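Local coordinates for protein N-acyl-D-glutamate deacylase (Bordetella bronchiseptica, PDB 3GIP) that probably catalyses the zinc-dependent hydrolysis of N-acyl-D-glutamate to D-glutamate and a carboxylate, as a member of the amidohydrolase superfamily, at residues 119-124 with 128-133; 180-185 with 410-415. One frame throughout, in Å; residues are numbered along the deposited sequence.

Interaction 1: 119-124 with 128-133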
# COMPACT_ATOMS: atom_id res chain seq x y z
N PRO A 119 14.91 14.80 0.31
CA PRO A 119 14.15 15.98 0.70
C PRO A 119 12.78 15.96 0.02
O PRO A 119 12.68 15.69 -1.18
CB PRO A 119 15.03 17.13 0.20
CG PRO A 119 16.41 16.58 0.37
CD PRO A 119 16.25 15.17 -0.17
N LEU A 120 11.74 16.24 0.78
CA LEU A 120 10.39 16.23 0.24
C LEU A 120 10.17 17.30 -0.83
O LEU A 120 10.88 18.30 -0.89
CB LEU A 120 9.36 16.39 1.36
CG LEU A 120 9.38 15.25 2.38
CD1 LEU A 120 8.26 15.44 3.40
CD2 LEU A 120 9.21 13.92 1.66
N PHE A 121 9.17 17.06 -1.68
CA PHE A 121 8.84 17.98 -2.77
C PHE A 121 7.94 19.10 -2.27
O PHE A 121 7.16 18.92 -1.34
CB PHE A 121 8.14 17.21 -3.89
CG PHE A 121 9.06 16.28 -4.64
CD1 PHE A 121 9.81 16.74 -5.72
CD2 PHE A 121 9.21 14.96 -4.24
CE1 PHE A 121 10.69 15.89 -6.39
CE2 PHE A 121 10.09 14.10 -4.90
CZ PHE A 121 10.83 14.57 -5.98
N ALA A 122 8.07 20.27 -2.89
CA ALA A 122 7.29 21.45 -2.51
C ALA A 122 5.78 21.17 -2.49
O ALA A 122 5.10 21.50 -1.52
CB ALA A 122 7.59 22.60 -3.46
N ASP A 123 5.28 20.59 -3.58
CA ASP A 123 3.87 20.27 -3.70
C ASP A 123 3.68 19.10 -4.66
O ASP A 123 4.64 18.62 -5.25
CB ASP A 123 3.06 21.48 -4.19
CG ASP A 123 3.67 22.13 -5.42
OD1 ASP A 123 4.22 21.41 -6.28
OD2 ASP A 123 3.58 23.37 -5.54
N VAL A 124 2.44 18.66 -4.81
CA VAL A 124 2.15 17.54 -5.70
C VAL A 124 2.54 17.85 -7.14
O VAL A 124 3.07 16.99 -7.84
CB VAL A 124 0.66 17.15 -5.63
CG1 VAL A 124 0.36 16.05 -6.64
CG2 VAL A 124 0.34 16.65 -4.22
N PHE A 128 4.79 15.24 -9.14
CA PHE A 128 4.34 14.63 -10.38
C PHE A 128 5.20 15.05 -11.56
O PHE A 128 5.41 14.27 -12.49
CB PHE A 128 2.87 14.99 -10.64
CG PHE A 128 1.89 14.23 -9.78
CD1 PHE A 128 2.34 13.28 -8.86
CD2 PHE A 128 0.53 14.44 -9.91
CE1 PHE A 128 1.44 12.56 -8.08
CE2 PHE A 128 -0.39 13.72 -9.14
CZ PHE A 128 0.07 12.78 -8.22
N ALA A 129 5.70 16.28 -11.53
CA ALA A 129 6.56 16.77 -12.61
C ALA A 129 7.85 15.96 -12.61
O ALA A 129 8.40 15.64 -13.67
CB ALA A 129 6.86 18.25 -12.41
N ALA A 130 8.34 15.64 -11.42
CA ALA A 130 9.57 14.86 -11.28
C ALA A 130 9.35 13.46 -11.82
O ALA A 130 10.23 12.89 -12.48
CB ALA A 130 9.99 14.80 -9.82
N LEU A 131 8.18 12.89 -11.54
CA LEU A 131 7.85 11.56 -12.01
C LEU A 131 7.68 11.52 -13.53
O LEU A 131 8.08 10.55 -14.17
CB LEU A 131 6.58 11.05 -11.32
CG LEU A 131 6.70 10.76 -9.83
CD1 LEU A 131 5.34 10.37 -9.26
CD2 LEU A 131 7.71 9.63 -9.61
N ASP A 132 7.09 12.56 -14.11
CA ASP A 132 6.90 12.60 -15.56
C ASP A 132 8.25 12.63 -16.27
O ASP A 132 8.42 12.03 -17.33
CB ASP A 132 6.10 13.84 -15.99
CG ASP A 132 4.66 13.81 -15.52
OD1 ASP A 132 4.03 12.73 -15.53
OD2 ASP A 132 4.14 14.89 -15.16
N ALA A 133 9.21 13.34 -15.67
CA ALA A 133 10.55 13.49 -16.23
C ALA A 133 11.39 12.22 -16.07
O ALA A 133 12.23 11.91 -16.92
CB ALA A 133 11.26 14.67 -15.58

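Interaction 2: 180-185 with 410-415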
# COMPACT_ATOMS: atom_id res chain seq x y z
N GLY A 180 -4.09 15.94 -9.18
CA GLY A 180 -4.21 14.53 -9.52
C GLY A 180 -4.13 13.54 -8.37
O GLY A 180 -4.24 12.33 -8.60
N ALA A 181 -3.94 14.02 -7.15
CA ALA A 181 -3.87 13.13 -5.99
C ALA A 181 -5.20 12.41 -5.86
O ALA A 181 -6.25 12.98 -6.16
CB ALA A 181 -3.58 13.92 -4.73
N VAL A 182 -5.16 11.16 -5.42
CA VAL A 182 -6.38 10.37 -5.27
C VAL A 182 -7.12 10.57 -3.95
O VAL A 182 -8.21 10.03 -3.76
CB VAL A 182 -6.09 8.85 -5.45
CG1 VAL A 182 -5.67 8.57 -6.88
CG2 VAL A 182 -4.99 8.41 -4.49
N GLY A 183 -6.55 11.37 -3.06
CA GLY A 183 -7.18 11.63 -1.78
C GLY A 183 -6.14 12.00 -0.76
O GLY A 183 -5.02 12.36 -1.11
N PHE A 184 -6.50 11.92 0.52
CA PHE A 184 -5.55 12.22 1.58
C PHE A 184 -5.53 11.06 2.57
O PHE A 184 -6.51 10.30 2.68
CB PHE A 184 -5.90 13.54 2.27
CG PHE A 184 -7.07 13.46 3.21
CD1 PHE A 184 -6.87 13.42 4.58
CD2 PHE A 184 -8.38 13.44 2.72
CE1 PHE A 184 -7.96 13.37 5.47
CE2 PHE A 184 -9.47 13.39 3.60
CZ PHE A 184 -9.26 13.36 4.97
N SER A 185 -4.43 10.91 3.28
CA SER A 185 -4.32 9.84 4.26
C SER A 185 -4.05 10.43 5.63
O SER A 185 -3.51 11.53 5.75
CB SER A 185 -3.17 8.90 3.89
OG SER A 185 -1.91 9.54 4.04
N ARG A 410 -11.64 0.12 -8.52
CA ARG A 410 -12.96 0.66 -8.20
C ARG A 410 -12.90 1.62 -7.02
O ARG A 410 -13.51 2.68 -7.04
CB ARG A 410 -13.93 -0.48 -7.89
CG ARG A 410 -15.23 -0.05 -7.23
CD ARG A 410 -16.08 0.82 -8.15
NE ARG A 410 -17.34 1.21 -7.51
CZ ARG A 410 -17.44 2.16 -6.58
NH1 ARG A 410 -16.37 2.83 -6.18
NH2 ARG A 410 -18.63 2.42 -6.04
N VAL A 411 -12.16 1.23 -5.99
CA VAL A 411 -12.04 2.04 -4.78
C VAL A 411 -11.27 3.33 -5.01
O VAL A 411 -11.67 4.40 -4.54
CB VAL A 411 -11.34 1.23 -3.66
CG1 VAL A 411 -11.04 2.12 -2.47
CG2 VAL A 411 -12.24 0.07 -3.23
N PHE A 412 -10.17 3.24 -5.76
CA PHE A 412 -9.32 4.40 -6.03
C PHE A 412 -9.65 5.18 -7.30
O PHE A 412 -9.05 6.22 -7.56
CB PHE A 412 -7.86 3.96 -6.02
CG PHE A 412 -7.34 3.65 -4.65
CD1 PHE A 412 -6.78 4.65 -3.87
CD2 PHE A 412 -7.49 2.37 -4.11
CE1 PHE A 412 -6.37 4.39 -2.56
CE2 PHE A 412 -7.09 2.10 -2.80
CZ PHE A 412 -6.53 3.11 -2.02
N GLY A 413 -10.59 4.67 -8.09
CA GLY A 413 -10.99 5.37 -9.30
C GLY A 413 -10.07 5.26 -10.49
O GLY A 413 -9.93 6.22 -11.26
N PHE A 414 -9.43 4.11 -10.67
CA PHE A 414 -8.53 3.93 -11.80
C PHE A 414 -9.28 3.43 -13.02
O PHE A 414 -9.64 2.26 -13.12
CB PHE A 414 -7.42 2.93 -11.46
CG PHE A 414 -6.57 3.34 -10.30
CD1 PHE A 414 -6.23 4.68 -10.10
CD2 PHE A 414 -6.09 2.39 -9.41
CE1 PHE A 414 -5.43 5.06 -9.04
CE2 PHE A 414 -5.28 2.76 -8.34
CZ PHE A 414 -4.95 4.10 -8.16
N ALA A 415 -9.51 4.34 -13.97
CA ALA A 415 -10.20 3.99 -15.19
C ALA A 415 -9.25 3.23 -16.11
O ALA A 415 -8.06 3.55 -16.20
CB ALA A 415 -10.71 5.24 -15.88
O HOH W 1 -9.86 8.80 -5.78

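Interaction 1: 119-124 with 128-133
The first turn of helix 124-133 joins Val-124 to Phe-128 by an i to i+4 bond: Phe-128 N donates to Val-124 O at 2.8 Å, and the N-H...O angle of 177° makes it almost straight. The same two residues meet through their side chains, which run side by side in one direction. Val-124 CG1 sits above the middle of the Phe-128 ring, 3.5 Å from its centroid and 13° off the ring normal, a CH-pi contact over the face. The ring atom nearest Val-124 CG1 is Phe-128 CE2, also at 3.5 Å. The valine rotamer accounts for this: chi1 of 176° sets CG1 opposite the backbone N, on the carbonyl side that leads on to Phe-128. This is the N-terminal end of a helix, and Asp-123 is its N-cap, with OD1 accepting a hydrogen bond from Ala-126 N. Val-124 also touches Ala-176 and Ala-179 of helix 163-179, while Phe-128 reaches Val-475 and Arg-477 near the C terminus, so the pair is buried where helix 124-133 meets helix 163-179 and the C-terminal residues. A second, more exposed contact brings the incoming loop against the next turn. Phe-121 CE1 approaches Ala-130 CB to 3.7 Å, the methyl lying obliquely to the ring. The Phe-121 ring also meets that of Tyr-127, their planes inclined to each other.

Interaction 2: 180-185 with 410-415
Val-182 meets Phe-412 and Phe-414 through apolar contacts, one methyl for each ring. Val-182 CG2 lies 4.2 Å from Phe-412 CD1, at the edge of that ring and near its plane. Val-182 CG1 is 4.1 Å from Phe-414 CE1, approaching obliquely, and the two side chains cross at about a right angle. With chi1 at -67°, the valine turns CG1 to the side of its backbone N and CG2 between N and the carbonyl carbon, which splits the methyls between the two phenylalanines. Within 410-415, Phe-412 CB rests 3.6 Å above one face of the Phe-414 ring, toward its rim. This cluster joins Val-182, the residue just before strand 183-187, one of the parallel strands of the amidohydrolase TIM barrel, to the end of helix 406-412, where Gly-413 leaves the helix with positive phi. Both phenylalanines also touch Val-91 of strand 87-92, and the Phe-412 side chain is about 13 Å from the bound zinc ion. The polar link is a water bridge: one water donates to Val-182 O at 2.9 Å and to Phe-412 O at 3.2 Å, connecting the two backbones where no direct hydrogen bond forms.

In the fold
From the N terminus, after strand 87-92 a long loop ends in 119-123, and interaction 1, a local closure with three residues between its segments, packs that loop end, through Phe-121, against the helix it leads into. Strand 139-145 and helix 163-179 follow, and at 180-185 interaction 2 opens, to close 225 residues later at 410-415. The two are therefore in series, neither nested nor crossed. Interaction 2 brings the residue leading into barrel strand 183-187 to the end of helix 406-412, joining residues from the two ranges matched to the amidohydrolase family. Although their centres are 18 Å apart, the contacts touch: Phe-128 CE2 packs 3.8 Å from Gly-180 C, at the Schellman motif that ends helix 163-179.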